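PDB 1P35: early 35 kDa protein, which inhibits caspases to block the apoptosis that an infected insect cell would otherwise undergo, and also suppresses host RNA interference. Local coordinates for residues 71-83 and 258-270. Numbering follows the deposited sequence.
Sequences DEQFDQLERDYSD and KYNWKIFCNGFIY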
loop_
_atom_site.group_PDB
_atom_site.type_symbol
_atom_site.label_atom_id
_atom_site.label_comp_id
_atom_site.label_asym_id
_atom_site.label_seq_id
_atom_site.Cartn_x
_atom_site.Cartn_y
_atom_site.Cartn_z
ATOM N N ASP A 71 11.110 -4.312 8.200
ATOM C CA ASP A 71 11.483 -5.293 7.176
ATOM C C ASP A 71 12.672 -4.858 6.314
ATOM O O ASP A 71 13.460 -5.691 5.910
ATOM C CB ASP A 71 10.318 -5.625 6.216
ATOM C CG ASP A 71 9.210 -6.427 6.886
ATOM O OD1 ASP A 71 9.491 -7.054 7.927
ATOM O OD2 ASP A 71 8.071 -6.474 6.359
ATOM N N GLU A 72 12.847 -3.571 6.039
ATOM C CA GLU A 72 13.992 -3.254 5.175
ATOM C C GLU A 72 15.326 -3.248 5.945
ATOM O O GLU A 72 16.398 -3.140 5.345
ATOM C CB GLU A 72 13.798 -1.915 4.446
ATOM C CG GLU A 72 14.023 -0.703 5.319
ATOM C CD GLU A 72 13.918 0.612 4.551
ATOM O OE1 GLU A 72 12.843 0.912 3.970
ATOM O OE2 GLU A 72 14.922 1.353 4.531
ATOM N N GLN A 73 15.270 -3.301 7.272
ATOM C CA GLN A 73 16.527 -3.360 8.000
ATOM C C GLN A 73 16.952 -4.838 8.078
ATOM O O GLN A 73 18.145 -5.149 8.008
ATOM C CB GLN A 73 16.394 -2.796 9.397
ATOM C CG GLN A 73 16.194 -1.305 9.489
ATOM C CD GLN A 73 17.362 -0.527 8.880
ATOM O OE1 GLN A 73 18.558 -0.809 9.148
ATOM N NE2 GLN A 73 17.026 0.475 8.071
ATOM N N PHE A 74 15.969 -5.738 8.187
ATOM C CA PHE A 74 16.251 -7.151 8.287
ATOM C C PHE A 74 16.524 -7.832 6.953
ATOM O O PHE A 74 17.256 -8.852 6.894
ATOM C CB PHE A 74 15.122 -7.879 9.064
ATOM C CG PHE A 74 15.133 -7.575 10.549
ATOM C CD1 PHE A 74 14.593 -6.380 11.049
ATOM C CD2 PHE A 74 15.851 -8.415 11.434
ATOM C CE1 PHE A 74 14.780 -6.008 12.398
ATOM C CE2 PHE A 74 16.043 -8.073 12.765
ATOM C CZ PHE A 74 15.514 -6.853 13.270
ATOM N N ASP A 75 15.923 -7.302 5.889
ATOM C CA ASP A 75 16.142 -7.865 4.566
ATOM C C ASP A 75 17.612 -7.806 4.261
ATOM O O ASP A 75 18.155 -8.710 3.636
ATOM C CB ASP A 75 15.374 -7.115 3.492
ATOM C CG ASP A 75 13.932 -7.533 3.421
ATOM O OD1 ASP A 75 13.521 -8.424 4.194
ATOM O OD2 ASP A 75 13.200 -6.965 2.588
ATOM N N GLN A 76 18.247 -6.741 4.732
ATOM C CA GLN A 76 19.666 -6.529 4.544
ATOM C C GLN A 76 20.508 -7.607 5.217
ATOM O O GLN A 76 21.716 -7.675 5.013
ATOM C CB GLN A 76 20.067 -5.162 5.108
ATOM C CG GLN A 76 19.661 -3.963 4.219
ATOM C CD GLN A 76 19.979 -2.614 4.867
ATOM O OE1 GLN A 76 21.097 -2.377 5.340
ATOM N NE2 GLN A 76 18.997 -1.721 4.879
ATOM N N LEU A 77 19.892 -8.453 6.030
ATOM C CA LEU A 77 20.676 -9.459 6.702
ATOM C C LEU A 77 20.522 -10.779 5.976
ATOM O O LEU A 77 21.366 -11.667 6.092
ATOM C CB LEU A 77 20.209 -9.610 8.160
ATOM C CG LEU A 77 20.277 -8.418 9.098
ATOM C CD1 LEU A 77 19.798 -8.876 10.463
ATOM C CD2 LEU A 77 21.691 -7.853 9.173
ATOM N N GLU A 78 19.438 -10.879 5.215
ATOM C CA GLU A 78 19.077 -12.083 4.498
ATOM C C GLU A 78 19.658 -12.297 3.110
ATOM O O GLU A 78 20.164 -11.377 2.489
ATOM C CB GLU A 78 17.549 -12.179 4.446
ATOM C CG GLU A 78 16.957 -12.187 5.880
ATOM C CD GLU A 78 15.441 -12.257 5.928
ATOM O OE1 GLU A 78 14.802 -12.125 4.847
ATOM O OE2 GLU A 78 14.908 -12.420 7.056
ATOM N N ARG A 79 19.610 -13.555 2.684
ATOM C CA ARG A 79 20.077 -14.008 1.385
ATOM C C ARG A 79 19.003 -15.025 1.002
ATOM O O ARG A 79 19.016 -16.216 1.397
ATOM C CB ARG A 79 21.481 -14.647 1.496
ATOM C CG ARG A 79 22.686 -13.650 1.790
ATOM C CD ARG A 79 24.068 -14.337 1.634
ATOM N NE ARG A 79 24.164 -15.565 2.449
ATOM C CZ ARG A 79 24.805 -15.664 3.611
ATOM N NH1 ARG A 79 25.431 -14.617 4.124
ATOM N NH2 ARG A 79 24.809 -16.819 4.264
ATOM N N ASP A 80 18.011 -14.521 0.282
ATOM C CA ASP A 80 16.903 -15.353 -0.142
ATOM C C ASP A 80 17.009 -15.438 -1.640
ATOM O O ASP A 80 16.695 -14.476 -2.332
ATOM C CB ASP A 80 15.589 -14.690 0.220
ATOM C CG ASP A 80 14.411 -15.582 -0.033
ATOM O OD1 ASP A 80 14.445 -16.306 -1.027
ATOM O OD2 ASP A 80 13.441 -15.536 0.761
ATOM N N TYR A 81 17.432 -16.595 -2.132
ATOM C CA TYR A 81 17.616 -16.802 -3.560
ATOM C C TYR A 81 16.397 -17.418 -4.256
ATOM O O TYR A 81 16.553 -18.248 -5.150
ATOM C CB TYR A 81 18.830 -17.700 -3.808
ATOM C CG TYR A 81 20.141 -17.262 -3.179
ATOM C CD1 TYR A 81 20.893 -16.235 -3.749
ATOM C CD2 TYR A 81 20.621 -17.858 -1.990
ATOM C CE1 TYR A 81 22.075 -15.795 -3.171
ATOM C CE2 TYR A 81 21.799 -17.425 -1.410
ATOM C CZ TYR A 81 22.521 -16.384 -2.013
ATOM O OH TYR A 81 23.686 -15.925 -1.464
ATOM N N SER A 82 15.191 -17.023 -3.858
ATOM C CA SER A 82 13.985 -17.558 -4.486
ATOM C C SER A 82 13.004 -16.450 -4.885
ATOM O O SER A 82 12.651 -15.589 -4.052
ATOM C CB SER A 82 13.286 -18.495 -3.514
ATOM O OG SER A 82 12.961 -17.787 -2.328
ATOM N N ASP A 83 12.546 -16.467 -6.138
ATOM C CA ASP A 83 11.572 -15.461 -6.592
ATOM C C ASP A 83 10.270 -16.170 -7.003
ATOM O O ASP A 83 9.602 -15.781 -7.971
ATOM C CB ASP A 83 12.154 -14.630 -7.753
ATOM C CG ASP A 83 11.306 -13.384 -8.089
ATOM O OD1 ASP A 83 10.906 -12.636 -7.154
ATOM O OD2 ASP A 83 11.070 -13.144 -9.302
ATOM N N LYS A 258 27.764 -23.559 -4.765
ATOM C CA LYS A 258 26.575 -23.494 -3.940
ATOM C C LYS A 258 26.060 -22.133 -3.463
ATOM O O LYS A 258 26.800 -21.137 -3.395
ATOM C CB LYS A 258 26.773 -24.427 -2.740
ATOM C CG LYS A 258 26.849 -25.929 -3.135
ATOM C CD LYS A 258 27.064 -26.875 -1.937
ATOM C CE LYS A 258 26.963 -28.376 -2.325
ATOM N NZ LYS A 258 25.565 -28.865 -2.637
ATOM N N TYR A 259 24.762 -22.129 -3.144
ATOM C CA TYR A 259 24.028 -20.964 -2.637
ATOM C C TYR A 259 23.908 -21.045 -1.101
ATOM O O TYR A 259 23.406 -22.048 -0.563
ATOM C CB TYR A 259 22.619 -20.955 -3.212
ATOM C CG TYR A 259 22.513 -20.669 -4.682
ATOM C CD1 TYR A 259 22.650 -19.363 -5.168
ATOM C CD2 TYR A 259 22.215 -21.686 -5.591
ATOM C CE1 TYR A 259 22.478 -19.072 -6.536
ATOM C CE2 TYR A 259 22.042 -21.412 -6.961
ATOM C CZ TYR A 259 22.169 -20.101 -7.428
ATOM O OH TYR A 259 21.946 -19.810 -8.765
ATOM N N ASN A 260 24.360 -20.009 -0.396
ATOM C CA ASN A 260 24.255 -19.999 1.062
ATOM C C ASN A 260 23.071 -19.146 1.521
ATOM O O ASN A 260 23.165 -17.928 1.713
ATOM C CB ASN A 260 25.556 -19.500 1.689
ATOM C CG ASN A 260 26.753 -20.329 1.245
ATOM O OD1 ASN A 260 26.834 -21.537 1.523
ATOM N ND2 ASN A 260 27.674 -19.694 0.530
ATOM N N TRP A 261 21.941 -19.806 1.704
ATOM C CA TRP A 261 20.754 -19.102 2.120
ATOM C C TRP A 261 20.845 -18.591 3.562
ATOM O O TRP A 261 21.462 -19.207 4.432
ATOM C CB TRP A 261 19.554 -20.012 1.980
ATOM C CG TRP A 261 19.241 -20.495 0.598
ATOM C CD1 TRP A 261 19.980 -21.374 -0.165
ATOM C CD2 TRP A 261 18.011 -20.290 -0.114
ATOM N NE1 TRP A 261 19.277 -21.735 -1.285
ATOM C CE2 TRP A 261 18.066 -21.093 -1.283
ATOM C CE3 TRP A 261 16.862 -19.515 0.126
ATOM C CZ2 TRP A 261 17.019 -21.146 -2.207
ATOM C CZ3 TRP A 261 15.800 -19.571 -0.809
ATOM C CH2 TRP A 261 15.898 -20.391 -1.957
ATOM N N LYS A 262 20.272 -17.424 3.799
ATOM C CA LYS A 262 20.218 -16.886 5.132
ATOM C C LYS A 262 18.862 -16.204 5.202
ATOM O O LYS A 262 18.670 -15.097 4.665
ATOM C CB LYS A 262 21.380 -15.921 5.382
ATOM C CG LYS A 262 21.453 -15.436 6.849
ATOM C CD LYS A 262 22.655 -14.492 7.055
ATOM C CE LYS A 262 22.769 -13.996 8.448
ATOM N NZ LYS A 262 23.928 -13.045 8.581
ATOM N N ILE A 263 17.911 -16.892 5.838
ATOM C CA ILE A 263 16.545 -16.386 5.986
ATOM C C ILE A 263 16.017 -16.377 7.429
ATOM O O ILE A 263 16.712 -16.793 8.361
ATOM C CB ILE A 263 15.543 -17.182 5.074
ATOM C CG1 ILE A 263 15.612 -18.667 5.368
ATOM C CG2 ILE A 263 15.913 -16.947 3.614
ATOM C CD1 ILE A 263 14.519 -19.489 4.668
ATOM N N PHE A 264 14.763 -15.935 7.568
ATOM C CA PHE A 264 14.037 -15.780 8.849
ATOM C C PHE A 264 14.857 -15.169 9.927
ATOM O O PHE A 264 14.952 -15.722 11.023
ATOM C CB PHE A 264 13.491 -17.091 9.376
ATOM C CG PHE A 264 12.806 -17.924 8.360
ATOM C CD1 PHE A 264 12.009 -17.350 7.381
ATOM C CD2 PHE A 264 12.846 -19.302 8.457
ATOM C CE1 PHE A 264 11.261 -18.139 6.531
ATOM C CE2 PHE A 264 12.103 -20.099 7.615
ATOM C CZ PHE A 264 11.302 -19.518 6.646
ATOM N N CYS A 265 15.508 -14.053 9.618
ATOM C CA CYS A 265 16.271 -13.369 10.628
ATOM C C CYS A 265 15.326 -12.597 11.555
ATOM O O CYS A 265 14.530 -11.735 11.107
ATOM C CB CYS A 265 17.279 -12.378 9.995
ATOM S SG CYS A 265 18.504 -13.179 8.900
ATOM N N ASN A 266 15.463 -12.887 12.845
ATOM C CA ASN A 266 14.664 -12.282 13.897
ATOM C C ASN A 266 15.587 -11.747 15.008
ATOM O O ASN A 266 16.600 -12.370 15.385
ATOM C CB ASN A 266 13.691 -13.323 14.443
ATOM C CG ASN A 266 12.620 -13.687 13.433
ATOM O OD1 ASN A 266 11.637 -12.927 13.250
ATOM N ND2 ASN A 266 12.811 -14.818 12.735
ATOM N N GLY A 267 15.219 -10.601 15.543
ATOM C CA GLY A 267 16.036 -10.001 16.579
ATOM C C GLY A 267 15.926 -8.497 16.677
ATOM O O GLY A 267 14.854 -7.926 16.503
ATOM N N PHE A 268 17.070 -7.880 16.949
ATOM C CA PHE A 268 17.199 -6.461 17.177
ATOM C C PHE A 268 18.305 -5.847 16.302
ATOM O O PHE A 268 19.452 -6.363 16.238
ATOM C CB PHE A 268 17.571 -6.227 18.669
ATOM C CG PHE A 268 16.555 -6.723 19.635
ATOM C CD1 PHE A 268 16.353 -8.086 19.816
ATOM C CD2 PHE A 268 15.719 -5.819 20.303
ATOM C CE1 PHE A 268 15.297 -8.565 20.652
ATOM C CE2 PHE A 268 14.677 -6.267 21.132
ATOM C CZ PHE A 268 14.456 -7.666 21.309
ATOM N N ILE A 269 17.962 -4.759 15.623
ATOM C CA ILE A 269 18.921 -4.035 14.806
ATOM C C ILE A 269 18.903 -2.636 15.382
ATOM O O ILE A 269 17.837 -1.990 15.431
ATOM C CB ILE A 269 18.526 -4.007 13.320
ATOM C CG1 ILE A 269 18.858 -5.359 12.673
ATOM C CG2 ILE A 269 19.270 -2.859 12.593
ATOM C CD1 ILE A 269 18.229 -5.584 11.264
ATOM N N TYR A 270 20.074 -2.164 15.819
ATOM C CA TYR A 270 20.146 -0.856 16.418
ATOM C C TYR A 270 21.011 0.090 15.588
ATOM O O TYR A 270 22.161 -0.202 15.227
ATOM C CB TYR A 270 20.689 -0.953 17.840
ATOM C CG TYR A 270 20.768 0.391 18.511
ATOM C CD1 TYR A 270 19.616 1.053 18.896
ATOM C CD2 TYR A 270 21.994 1.012 18.752
ATOM C CE1 TYR A 270 19.656 2.291 19.505
ATOM C CE2 TYR A 270 22.054 2.262 19.370
ATOM C CZ TYR A 270 20.865 2.892 19.744
ATOM O OH TYR A 270 20.846 4.121 20.349
HETATM O O HOH W 1 13.105 -14.450 5.512
HETATM O O HOH W 2 13.137 -11.687 8.622
HETATM O O HOH W 3 26.382 -14.351 7.032
#
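A single antiparallel bridge between R79 and K262, a hydrogen-bonded pair, ties the part of the P35 reactive-site loop that follows helix 62-74 to strand 259-271. R79 N donates to K262 O at 2.7 Å, and K262 N returns the bond to R79 O. The R79 side chain turns at chi3 (-54°), which brings NE to N260 O at 2.7 Å in the guanidinium plane; NH2 adds a weak second bond to the same oxygen, and K262 CB lies over one guanidinium face. One water links R79 NH1 to K262 NZ, which also hydrogen-bonds Y242 OH, while K262 makes a cation-pi contact with Y231. On the helix side of the bridge, the extended E78 side chain lets OE2 accept from C265 N at 3.1 Å, on the anti side and 25° out of the carboxylate plane. Nearer the helix the contact turns apolar. I269 CD1 sits over the centre of the F74 ring, 3.4 Å from its centroid, and meets L77 CD1 tip to tip. Beyond the bridge, Y81 turns its ring edge to the face of W261, planes at 88°, while Y259 CD1 lies over a face of Y81; S82 CB approaches the rim of the indole. W261 also stacks on F247, and its NE1 hydrogen-bonds T249 OG1. Strand 259-271 turns a corner at G267 and pairs with strand 238-249 on both sides of it, from Y259 with T249 to F268 with I241; G267 itself bonds through its backbone to K280 of strand 276-282, on which the F74 side chain also packs.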